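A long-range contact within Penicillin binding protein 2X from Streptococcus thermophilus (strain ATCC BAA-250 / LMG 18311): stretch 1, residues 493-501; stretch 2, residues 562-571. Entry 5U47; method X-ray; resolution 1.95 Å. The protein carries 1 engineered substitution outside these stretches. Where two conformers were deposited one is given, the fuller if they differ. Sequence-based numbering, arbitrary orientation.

Stretch 1, residues 493-501: PIIQVGNND
Stretch 2 562-571: VNPVLEEAMS

A chain without regular secondary structure can pack closely on a helix if its few apolar side chains meet the helical surface while its backbone polar groups find partners at the ends of polar helical side chains. Residues 493-501 and 562-571 of penicillin binding protein 2X illustrate the principle, burying 420 Å² in total across at least 67 residues of sequence.

The second stretch is helical throughout and part of a longer helix, kinked where the nitrogens of N563 and P564 lack bonds to the preceding turn. From L566 N to V562 O (3.0 Å) onward, the i to i-4 pattern is unbroken. The first stretch passes I494 (phi/psi -63/-49), runs extended through I495 (-93/117), Q496 (-132/141) and V497 (-137/97), then reverses in a type II' turn from V497 to N500, closed by N500 N to V497 O at 3.0 Å. G498, at 55/-131, supplies the positive phi that glycine accepts readily. From I495 to V497 the loop runs in roughly the same sense as the helix from N563 to E567: the CA of Q496 lies 5.6 Å from the CA of N563, and the CA of V497 5.4 Å from the CA of E567, so the loop advances one residue while the helix advances four.

V497 is the principal bump. With chi1 t, its two methyls settle among L566, E567 and M570: CG2 lies 3.8 Å from L566 CB, while CG1 lies 3.7 Å from E567 CG and 4.1 Å from M570 CG. The CA-to-CB bonds of L566 (m, t) and M570 (m, m, m) point toward the loop, and the aliphatic part of E567 completes the hollow. One turn earlier, I495 (m, t) places CG2 3.7 Å from CG1 of V562 (chi1 t).

Two hydrogen bonds accompany this packing. N563 (chi1 m, chi2 23°) reaches the loop with its amide, and ND2 donates to I494 O at 3.0 Å and 165°. Q496 N sits 3.1 Å from N563 ND2, but both are donors and no bond forms; on the other side of the amide, N563 OD1 lies 3.4 Å from I495 CA. E567 (chi1 -78°, chi2 -176°, chi3 -17°) brings its carboxylate to the turn, where G498 N donates to OE2 at 2.7 Å and 173°, a short, nearly linear bond.

Q496 (m, t, chi3 29°) instead leads its end away from the helix, and its NE2 donates to P493 O at 2.9 Å.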

ATOM      1  N   PRO A 493     -22.129  13.205 -19.091  1.00 35.10           N
ATOM      2  CA  PRO A 493     -20.824  12.603 -18.798  1.00 33.63           C
ATOM      3  C   PRO A 493     -20.922  11.145 -18.347  1.00 32.18           C
ATOM      4  O   PRO A 493     -21.903  10.752 -17.698  1.00 32.12           O
ATOM      5  CB  PRO A 493     -20.290  13.451 -17.641  1.00 33.29           C
ATOM      6  CG  PRO A 493     -21.012  14.750 -17.760  1.00 34.75           C
ATOM      7  CD  PRO A 493     -22.375  14.396 -18.263  1.00 36.13           C
ATOM      8  N   ILE A 494     -19.917  10.357 -18.703  1.00 31.36           N
ATOM      9  CA  ILE A 494     -19.842   8.972 -18.248  1.00 30.48           C
ATOM     10  C   ILE A 494     -19.707   8.949 -16.730  1.00 29.84           C
ATOM     11  O   ILE A 494     -20.432   8.216 -16.045  1.00 29.78           O
ATOM     12  CB  ILE A 494     -18.642   8.236 -18.875  1.00 29.85           C
ATOM     13  CG1 ILE A 494     -18.886   8.047 -20.377  1.00 31.26           C
ATOM     14  CG2 ILE A 494     -18.408   6.888 -18.189  1.00 28.51           C
ATOM     15  CD1 ILE A 494     -17.703   7.447 -21.122  1.00 31.50           C
ATOM     16  N   ILE A 495     -18.777   9.748 -16.216  1.00 29.38           N
ATOM     17  CA  ILE A 495     -18.528   9.793 -14.779  1.00 28.27           C
ATOM     18  C   ILE A 495     -19.349  10.896 -14.111  1.00 28.94           C
ATOM     19  O   ILE A 495     -19.191  12.076 -14.403  1.00 29.96           O
ATOM     20  CB  ILE A 495     -17.025   9.897 -14.468  1.00 28.53           C
ATOM     21  CG1 ILE A 495     -16.339   8.618 -14.978  1.00 29.99           C
ATOM     22  CG2 ILE A 495     -16.803  10.024 -12.958  1.00 27.76           C
ATOM     23  CD1 ILE A 495     -14.839   8.581 -14.808  1.00 31.99           C
ATOM     24  N   GLN A 496     -20.238  10.467 -13.218  1.00 28.91           N
ATOM     25  CA  GLN A 496     -21.102  11.361 -12.485  1.00 31.07           C
ATOM     26  C   GLN A 496     -21.066  10.998 -11.006  1.00 30.52           C
ATOM     27  O   GLN A 496     -20.991   9.819 -10.660  1.00 30.35           O
ATOM     28  CB  GLN A 496     -22.541  11.259 -13.018  1.00 32.72           C
ATOM     29  CG  GLN A 496     -22.702  11.704 -14.466  1.00 34.90           C
ATOM     30  CD  GLN A 496     -24.128  11.610 -14.967  1.00 37.20           C
ATOM     31  OE1 GLN A 496     -25.078  11.740 -14.195  1.00 40.69           O
ATOM     32  NE2 GLN A 496     -24.288  11.409 -16.264  1.00 37.26           N
ATOM     33  N   VAL A 497     -21.081  12.019 -10.150  1.00 30.76           N
ATOM     34  CA  VAL A 497     -21.104  11.847  -8.695  1.00 31.18           C
ATOM     35  C   VAL A 497     -22.128  12.858  -8.170  1.00 32.78           C
ATOM     36  O   VAL A 497     -21.830  14.051  -8.024  1.00 31.84           O
ATOM     37  CB  VAL A 497     -19.709  12.066  -8.080  1.00 30.30           C
ATOM     38  CG1 VAL A 497     -19.740  11.785  -6.587  1.00 30.91           C
ATOM     39  CG2 VAL A 497     -18.681  11.160  -8.752  1.00 30.55           C
ATOM     40  N   GLY A 498     -23.358  12.388  -7.938  1.00 34.78           N
ATOM     41  CA  GLY A 498     -24.452  13.289  -7.552  1.00 36.24           C
ATOM     42  C   GLY A 498     -24.558  14.379  -8.618  1.00 37.61           C
ATOM     43  O   GLY A 498     -24.561  14.078  -9.812  1.00 37.75           O
ATOM     44  N   ASN A 499     -24.614  15.635  -8.178  0.60 42.12           N
ATOM     45  CA  ASN A 499     -24.683  16.788  -9.088  0.60 43.73           C
ATOM     46  C   ASN A 499     -23.358  17.579  -9.121  0.60 41.65           C
ATOM     47  O   ASN A 499     -23.330  18.728  -9.549  0.60 42.46           O
ATOM     48  CB  ASN A 499     -25.868  17.699  -8.703  0.60 47.01           C
ATOM     49  CG  ASN A 499     -25.806  18.182  -7.257  0.60 47.06           C
ATOM     50  OD1 ASN A 499     -24.764  18.121  -6.605  0.60 47.04           O
ATOM     51  ND2 ASN A 499     -26.928  18.666  -6.754  0.60 49.24           N
ATOM     52  N   ASN A 500     -22.270  16.947  -8.681  1.00 38.20           N
ATOM     53  CA  ASN A 500     -20.959  17.605  -8.641  1.00 37.63           C
ATOM     54  C   ASN A 500     -20.297  17.654  -9.998  1.00 37.62           C
ATOM     55  O   ASN A 500     -20.537  16.791 -10.850  1.00 36.35           O
ATOM     56  CB  ASN A 500     -19.973  16.822  -7.755  1.00 37.29           C
ATOM     57  CG  ASN A 500     -20.244  16.967  -6.286  1.00 38.11           C
ATOM     58  OD1 ASN A 500     -20.664  16.022  -5.621  1.00 41.89           O
ATOM     59  ND2 ASN A 500     -20.003  18.149  -5.769  1.00 41.09           N
ATOM     60  N   ASP A 501     -19.447  18.668 -10.181  1.00 37.37           N
ATOM     61  CA  ASP A 501     -18.566  18.734 -11.331  1.00 36.64           C
ATOM     62  C   ASP A 501     -17.456  17.736 -10.991  1.00 33.81           C
ATOM     63  O   ASP A 501     -16.974  17.695  -9.847  1.00 31.41           O
ATOM     64  CB  ASP A 501     -17.943  20.118 -11.506  1.00 39.54           C
ATOM     65  CG  ASP A 501     -18.920  21.154 -12.027  1.00 43.53           C
ATOM     66  OD1 ASP A 501     -19.895  20.813 -12.744  1.00 45.32           O
ATOM     67  OD2 ASP A 501     -18.680  22.337 -11.739  1.00 46.80           O
ATOM     68  N   VAL A 562     -16.266   3.761 -11.015  1.00 26.32           N
ATOM     69  CA  VAL A 562     -16.010   5.087 -10.478  1.00 26.41           C
ATOM     70  C   VAL A 562     -17.248   5.747  -9.843  1.00 26.81           C
ATOM     71  O   VAL A 562     -17.199   6.149  -8.684  1.00 26.86           O
ATOM     72  CB  VAL A 562     -15.406   6.029 -11.543  1.00 25.52           C
ATOM     73  CG1 VAL A 562     -15.108   7.405 -10.952  1.00 25.28           C
ATOM     74  CG2 VAL A 562     -14.143   5.421 -12.128  1.00 25.19           C
ATOM     75  N   ASN A 563     -18.355   5.805 -10.572  1.00 26.46           N
ATOM     76  CA  ASN A 563     -19.552   6.528 -10.093  1.00 27.86           C
ATOM     77  C   ASN A 563     -20.074   6.086  -8.725  1.00 26.82           C
ATOM     78  O   ASN A 563     -20.184   6.914  -7.825  1.00 25.96           O
ATOM     79  CB  ASN A 563     -20.719   6.505 -11.140  1.00 28.79           C
ATOM     80  CG  ASN A 563     -20.322   7.092 -12.490  1.00 29.27           C
ATOM     81  OD1 ASN A 563     -19.152   7.139 -12.830  1.00 29.75           O
ATOM     82  ND2 ASN A 563     -21.308   7.525 -13.272  1.00 30.13           N
ATOM     83  N   PRO A 564     -20.403   4.792  -8.563  1.00 27.04           N
ATOM     84  CA  PRO A 564     -20.965   4.411  -7.265  1.00 27.81           C
ATOM     85  C   PRO A 564     -19.962   4.466  -6.104  1.00 26.14           C
ATOM     86  O   PRO A 564     -20.353   4.746  -4.977  1.00 26.10           O
ATOM     87  CB  PRO A 564     -21.510   3.005  -7.512  1.00 29.19           C
ATOM     88  CG  PRO A 564     -20.798   2.497  -8.710  1.00 28.67           C
ATOM     89  CD  PRO A 564     -20.352   3.662  -9.510  1.00 27.62           C
ATOM     90  N   VAL A 565     -18.685   4.222  -6.373  1.00 24.66           N
ATOM     91  CA  VAL A 565     -17.667   4.239  -5.313  1.00 23.20           C
ATOM     92  C   VAL A 565     -17.440   5.660  -4.828  1.00 23.43           C
ATOM     93  O   VAL A 565     -17.455   5.904  -3.620  1.00 25.71           O
ATOM     94  CB  VAL A 565     -16.366   3.556  -5.772  1.00 22.35           C
ATOM     95  CG1 VAL A 565     -15.248   3.724  -4.711  1.00 21.01           C
ATOM     96  CG2 VAL A 565     -16.653   2.080  -6.029  1.00 23.14           C
ATOM     97  N   LEU A 566     -17.267   6.611  -5.744  1.00 23.81           N
ATOM     98  CA  LEU A 566     -17.125   8.017  -5.328  1.00 24.48           C
ATOM     99  C   LEU A 566     -18.384   8.568  -4.669  1.00 25.50           C
ATOM    100  O   LEU A 566     -18.283   9.399  -3.763  1.00 25.12           O
ATOM    101  CB  LEU A 566     -16.690   8.921  -6.488  1.00 25.03           C
ATOM    102  CG  LEU A 566     -15.250   8.730  -6.916  1.00 24.64           C
ATOM    103  CD1 LEU A 566     -14.914   9.672  -8.041  1.00 24.93           C
ATOM    104  CD2 LEU A 566     -14.291   8.942  -5.745  1.00 25.37           C
ATOM    105  N   GLU A 567     -19.564   8.129  -5.115  1.00 26.99           N
ATOM    106  CA  GLU A 567     -20.811   8.552  -4.474  1.00 29.13           C
ATOM    107  C   GLU A 567     -20.879   7.975  -3.054  1.00 29.13           C
ATOM    108  O   GLU A 567     -21.310   8.658  -2.123  1.00 28.33           O
ATOM    109  CB  GLU A 567     -22.053   8.172  -5.295  1.00 32.52           C
ATOM    110  CG  GLU A 567     -22.270   9.115  -6.468  1.00 35.96           C
ATOM    111  CD  GLU A 567     -23.526   8.839  -7.262  1.00 41.16           C
ATOM    112  OE1 GLU A 567     -24.105   7.732  -7.145  1.00 45.01           O
ATOM    113  OE2 GLU A 567     -23.944   9.755  -8.001  1.00 44.53           O
ATOM    114  N   GLU A 568     -20.433   6.727  -2.895  1.00 28.93           N
ATOM    115  CA  GLU A 568     -20.417   6.105  -1.572  1.00 30.02           C
ATOM    116  C   GLU A 568     -19.456   6.872  -0.674  1.00 27.95           C
ATOM    117  O   GLU A 568     -19.781   7.149   0.467  1.00 28.50           O
ATOM    118  CB  GLU A 568     -20.000   4.632  -1.644  1.00 31.96           C
ATOM    119  CG  GLU A 568     -20.198   3.862  -0.330  1.00 36.04           C
ATOM    120  CD  GLU A 568     -21.665   3.697   0.075  1.00 39.39           C
ATOM    121  OE1 GLU A 568     -22.576   3.927  -0.764  1.00 42.33           O
ATOM    122  OE2 GLU A 568     -21.910   3.326   1.244  1.00 44.10           O
ATOM    123  N   ALA A 569     -18.283   7.230  -1.206  1.00 26.16           N
ATOM    124  CA  ALA A 569     -17.289   7.975  -0.434  1.00 25.88           C
ATOM    125  C   ALA A 569     -17.840   9.309   0.049  1.00 28.37           C
ATOM    126  O   ALA A 569     -17.672   9.679   1.226  1.00 27.31           O
ATOM    127  CB  ALA A 569     -16.026   8.211  -1.247  1.00 24.19           C
ATOM    128  N   MET A 570     -18.477  10.035  -0.873  1.00 28.69           N
ATOM    129  CA  MET A 570     -19.089  11.322  -0.531  1.00 30.18           C
ATOM    130  C   MET A 570     -20.219  11.161   0.498  1.00 32.60           C
ATOM    131  O   MET A 570     -20.347  11.982   1.401  1.00 33.02           O
ATOM    132  CB  MET A 570     -19.607  12.043  -1.780  1.00 30.38           C
ATOM    133  CG  MET A 570     -18.522  12.541  -2.718  1.00 30.36           C
ATOM    134  SD  MET A 570     -17.463  13.839  -2.033  1.00 30.73           S
ATOM    135  CE  MET A 570     -18.587  15.221  -1.971  1.00 33.86           C
ATOM    136  N   SER A 571     -21.018  10.099   0.384  1.00 34.00           N
ATOM    137  CA  SER A 571     -22.126   9.901   1.314  1.00 38.04           C
ATOM    138  C   SER A 571     -21.661   9.574   2.747  1.00 39.60           C
ATOM    139  O   SER A 571     -22.425   9.777   3.688  1.00 39.35           O
ATOM    140  CB  SER A 571     -23.063   8.786   0.833  1.00 40.07           C
ATOM    141  OG  SER A 571     -22.427   7.523   0.979  1.00 40.96           O
TER